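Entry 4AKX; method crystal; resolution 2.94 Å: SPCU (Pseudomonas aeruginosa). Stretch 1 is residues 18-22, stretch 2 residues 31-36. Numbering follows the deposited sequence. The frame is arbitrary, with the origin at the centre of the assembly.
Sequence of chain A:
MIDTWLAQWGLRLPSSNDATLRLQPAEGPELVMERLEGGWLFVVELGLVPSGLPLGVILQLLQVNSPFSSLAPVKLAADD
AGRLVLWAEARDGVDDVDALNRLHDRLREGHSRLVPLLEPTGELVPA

Stretch 1 18-22: DATLR
Stretch 2 (31-36) LVMERL

The two stretches pair as neighbouring antiparallel β-strands of one chain, held at their centre by a reciprocal pair of backbone hydrogen bonds between Leu21 and Met33 and flanked by side chains that meet on both faces of the sheet. The strand of stretch 2 spans Leu31 to Arg35, and that of stretch 1 includes Leu21 and Arg22 and runs on later in the chain. Their axes approach to 4.7 Å, and their N-to-C directions differ by 159°, so the strands run against one another with a modest departure from exact antiparallelism. About 391 Å² of surface, summed over both sides, is buried between the stretches.

The register places Thr20 across from Glu34, Leu21 across from Met33 and Arg22 across from Val32, with CA–CA separations of 4.4, 5.3 and 4.6 Å. The wide central spacing is that of a hydrogen-bonded pair: Leu21 N donates to Met33 O at 3.0 Å (N–H···O 157°), and Met33 N donates to Leu21 O at 2.8 Å in a nearly linear bond (178°). At the narrower Arg22–Val32 pair the peptide groups turn outward from each other, and the alpha carbons supply weak CA–H···O contacts instead, from Arg22 CA to Leu31 O at 3.4 Å and from Val32 CA to Leu21 O at 3.6 Å. A similar contact joins Glu34 CA to Ala19 O at 3.4 Å; this same carbonyl, Ala19 O, lies 3.1 Å from Arg35 N.

Backbone torsions (phi/psi) are extended through the paired segments: -125/119, -104/154 and -135/124 for Thr20 to Arg22, and -111/116, -93/128, -127/110, -76/174 and -125/143 for Leu31 to Arg35. Ala19, at -70/-57, departs from this conformation just before Thr20.

Thr20, Arg22, Val32 and Glu34 project onto one face. Thr20 (chi1 m) brings CG2 to 3.6 Å from Val32 CG1, a diagonal methyl–methyl contact. Val32 (chi1 t) also underlies the arginine: Arg22, with chi1 m, chi2 and chi3 t and chi4 at 88°, places NE 3.8 Å from Val32 CG2, while Val32 CG1 lies over one face of the guanidinium. The flat face of that group can pack against a hydrocarbon while its N–H bonds point outward in its plane. Glu34 (chi1 t, chi2 -142°, chi3 -36°) meets Thr20 more loosely, with Glu34 CG 4.3 Å from Thr20 OG1.

The other face carries Leu21 and Met33, both buried. Leu21 adopts the m, t rotamer. Met33, modelled as selenomethionine, has chi1 at -13°, chi2 t and chi3 at -110°, which carries its terminal methyl back toward stretch 1. The two side chains form an apolar pairing, but Met33 CE is only 2.9 Å from Leu21 CB, too close for two carbons and best read as a clash in the model. Arg35 (t, p, t, chi4 -173°) leads its end away from stretch 1, and its NH1 and NH2 are hydrogen-bonded elsewhere in the structure.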

ATOM      1  N   ASP A  18      29.550  -9.270  -6.484  1.00137.96           N
ATOM      2  CA  ASP A  18      28.369  -9.744  -7.201  1.00139.93           C
ATOM      3  C   ASP A  18      27.086  -9.009  -6.754  1.00135.44           C
ATOM      4  O   ASP A  18      27.104  -7.786  -6.544  1.00130.65           O
ATOM      5  CB  ASP A  18      28.232 -11.264  -7.049  1.00143.78           C
ATOM      6  CG  ASP A  18      29.360 -12.019  -7.755  1.00157.79           C
ATOM      7  OD1 ASP A  18      30.118 -11.379  -8.525  1.00162.36           O
ATOM      8  OD2 ASP A  18      29.492 -13.251  -7.543  1.00161.22           O
ATOM      9  N   ALA A  19      25.989  -9.752  -6.595  1.00126.06           N
ATOM     10  CA  ALA A  19      24.648  -9.157  -6.615  1.00123.46           C
ATOM     11  C   ALA A  19      24.284  -8.262  -5.408  1.00120.54           C
ATOM     12  O   ALA A  19      23.924  -7.061  -5.577  1.00128.37           O
ATOM     13  CB  ALA A  19      23.595 -10.240  -6.820  1.00118.50           C
ATOM     14  N   THR A  20      24.369  -8.860  -4.200  1.00109.43           N
ATOM     15  CA  THR A  20      23.718  -8.295  -3.030  1.00 88.59           C
ATOM     16  C   THR A  20      24.726  -8.091  -1.920  1.00 80.93           C
ATOM     17  O   THR A  20      25.313  -9.041  -1.462  1.00 83.48           O
ATOM     18  CB  THR A  20      22.654  -9.277  -2.506  1.00 90.47           C
ATOM     19  OG1 THR A  20      21.682  -9.527  -3.525  1.00 93.48           O
ATOM     20  CG2 THR A  20      21.960  -8.719  -1.295  1.00 95.00           C
ATOM     21  N   LEU A  21      24.921  -6.858  -1.473  1.00 76.77           N
ATOM     22  CA  LEU A  21      25.634  -6.624  -0.219  1.00 74.04           C
ATOM     23  C   LEU A  21      24.667  -6.266   0.895  1.00 73.49           C
ATOM     24  O   LEU A  21      23.553  -5.769   0.658  1.00 74.55           O
ATOM     25  CB  LEU A  21      26.694  -5.546  -0.359  1.00 73.23           C
ATOM     26  CG  LEU A  21      27.694  -5.747  -1.495  1.00 82.78           C
ATOM     27  CD1 LEU A  21      28.653  -4.565  -1.594  1.00 83.39           C
ATOM     28  CD2 LEU A  21      28.456  -7.064  -1.352  1.00 86.81           C
ATOM     29  N   ARG A  22      25.082  -6.545   2.116  1.00 70.80           N
ATOM     30  CA  ARG A  22      24.220  -6.360   3.245  1.00 66.61           C
ATOM     31  C   ARG A  22      25.012  -5.690   4.321  1.00 68.26           C
ATOM     32  O   ARG A  22      26.061  -6.182   4.728  1.00 71.80           O
ATOM     33  CB  ARG A  22      23.748  -7.699   3.751  1.00 70.42           C
ATOM     34  CG  ARG A  22      22.593  -8.290   2.986  1.00 71.86           C
ATOM     35  CD  ARG A  22      21.843  -9.283   3.853  1.00 77.16           C
ATOM     36  NE  ARG A  22      20.497  -9.494   3.366  1.00 77.44           N
ATOM     37  CZ  ARG A  22      20.199 -10.411   2.457  1.00 88.14           C
ATOM     38  NH1 ARG A  22      21.164 -11.192   1.968  1.00 86.48           N
ATOM     39  NH2 ARG A  22      18.946 -10.535   2.019  1.00 90.75           N
ATOM     40  N   LEU A  31      20.678  -3.129   6.068  1.00 58.37           N
ATOM     41  CA  LEU A  31      20.457  -2.509   4.769  1.00 58.78           C
ATOM     42  C   LEU A  31      20.924  -3.410   3.611  1.00 61.70           C
ATOM     43  O   LEU A  31      22.092  -3.736   3.507  1.00 68.62           O
ATOM     44  CB  LEU A  31      21.174  -1.170   4.711  1.00 61.63           C
ATOM     45  CG  LEU A  31      21.130  -0.315   3.441  1.00 59.50           C
ATOM     46  CD1 LEU A  31      19.698  -0.007   3.061  1.00 60.08           C
ATOM     47  CD2 LEU A  31      21.885   0.978   3.653  1.00 56.01           C
ATOM     48  N   VAL A  32      19.990  -3.837   2.773  1.00 58.81           N
ATOM     49  CA  VAL A  32      20.290  -4.676   1.647  1.00 60.70           C
ATOM     50  C   VAL A  32      20.501  -3.769   0.451  1.00 66.82           C
ATOM     51  O   VAL A  32      19.635  -2.944   0.123  1.00 66.93           O
ATOM     52  CB  VAL A  32      19.088  -5.578   1.301  1.00 61.73           C
ATOM     53  CG1 VAL A  32      19.460  -6.533   0.184  1.00 64.66           C
ATOM     54  CG2 VAL A  32      18.604  -6.354   2.510  1.00 60.88           C
HETATM   55  N   MSE A  33      21.616  -3.934  -0.238  1.00 71.54           N
HETATM   56  CA  MSE A  33      21.812  -3.179  -1.453  1.00 72.27           C
HETATM   57  C   MSE A  33      22.132  -4.095  -2.559  1.00 78.92           C
HETATM   58  O   MSE A  33      23.225  -4.659  -2.595  1.00 78.39           O
HETATM   59  CB  MSE A  33      22.979  -2.245  -1.352  1.00 77.15           C
HETATM   60  CG  MSE A  33      23.495  -2.066   0.057  1.00 88.39           C
HETATM   61 SE   MSE A  33      25.263  -1.236  -0.199  1.00121.04          SE
HETATM   62  CE  MSE A  33      26.375  -2.753   0.365  1.00124.27           C
ATOM     63  N   GLU A  34      21.188  -4.240  -3.493  1.00 84.51           N
ATOM     64  CA  GLU A  34      21.452  -4.914  -4.763  1.00 89.05           C
ATOM     65  C   GLU A  34      22.233  -3.985  -5.671  1.00 86.23           C
ATOM     66  O   GLU A  34      22.450  -2.843  -5.338  1.00 86.71           O
ATOM     67  CB  GLU A  34      20.161  -5.354  -5.452  1.00 91.51           C
ATOM     68  CG  GLU A  34      20.386  -6.552  -6.382  1.00121.56           C
ATOM     69  CD  GLU A  34      19.582  -6.494  -7.684  1.00136.18           C
ATOM     70  OE1 GLU A  34      18.427  -6.002  -7.655  1.00146.77           O
ATOM     71  OE2 GLU A  34      20.094  -6.971  -8.732  1.00129.68           O
ATOM     72  N   ARG A  35      22.670  -4.479  -6.812  1.00 89.64           N
ATOM     73  CA  ARG A  35      23.307  -3.614  -7.780  1.00 92.39           C
ATOM     74  C   ARG A  35      22.615  -3.705  -9.136  1.00 97.07           C
ATOM     75  O   ARG A  35      22.168  -4.778  -9.548  1.00 99.01           O
ATOM     76  CB  ARG A  35      24.798  -3.928  -7.874  1.00 92.87           C
ATOM     77  CG  ARG A  35      25.508  -3.343  -9.086  1.00100.82           C
ATOM     78  CD  ARG A  35      25.565  -1.818  -9.084  1.00100.46           C
ATOM     79  NE  ARG A  35      26.538  -1.316 -10.061  1.00106.89           N
ATOM     80  CZ  ARG A  35      26.900  -0.039 -10.195  1.00110.21           C
ATOM     81  NH1 ARG A  35      26.360   0.902  -9.434  1.00112.82           N
ATOM     82  NH2 ARG A  35      27.806   0.303 -11.098  1.00115.21           N
ATOM     83  N   LEU A  36      22.524  -2.563  -9.815  1.00103.50           N
ATOM     84  CA  LEU A  36      21.672  -2.411 -10.997  1.00108.73           C
ATOM     85  C   LEU A  36      22.454  -2.126 -12.257  1.00120.23           C
ATOM     86  O   LEU A  36      23.621  -2.509 -12.378  1.00134.94           O
ATOM     87  CB  LEU A  36      20.636  -1.301 -10.781  1.00 99.55           C
ATOM     88  CG  LEU A  36      19.527  -1.675  -9.811  1.00 90.44           C
ATOM     89  CD1 LEU A  36      18.497  -0.565  -9.704  1.00 84.83           C
ATOM     90  CD2 LEU A  36      18.895  -3.003 -10.224  1.00 91.11           C
TER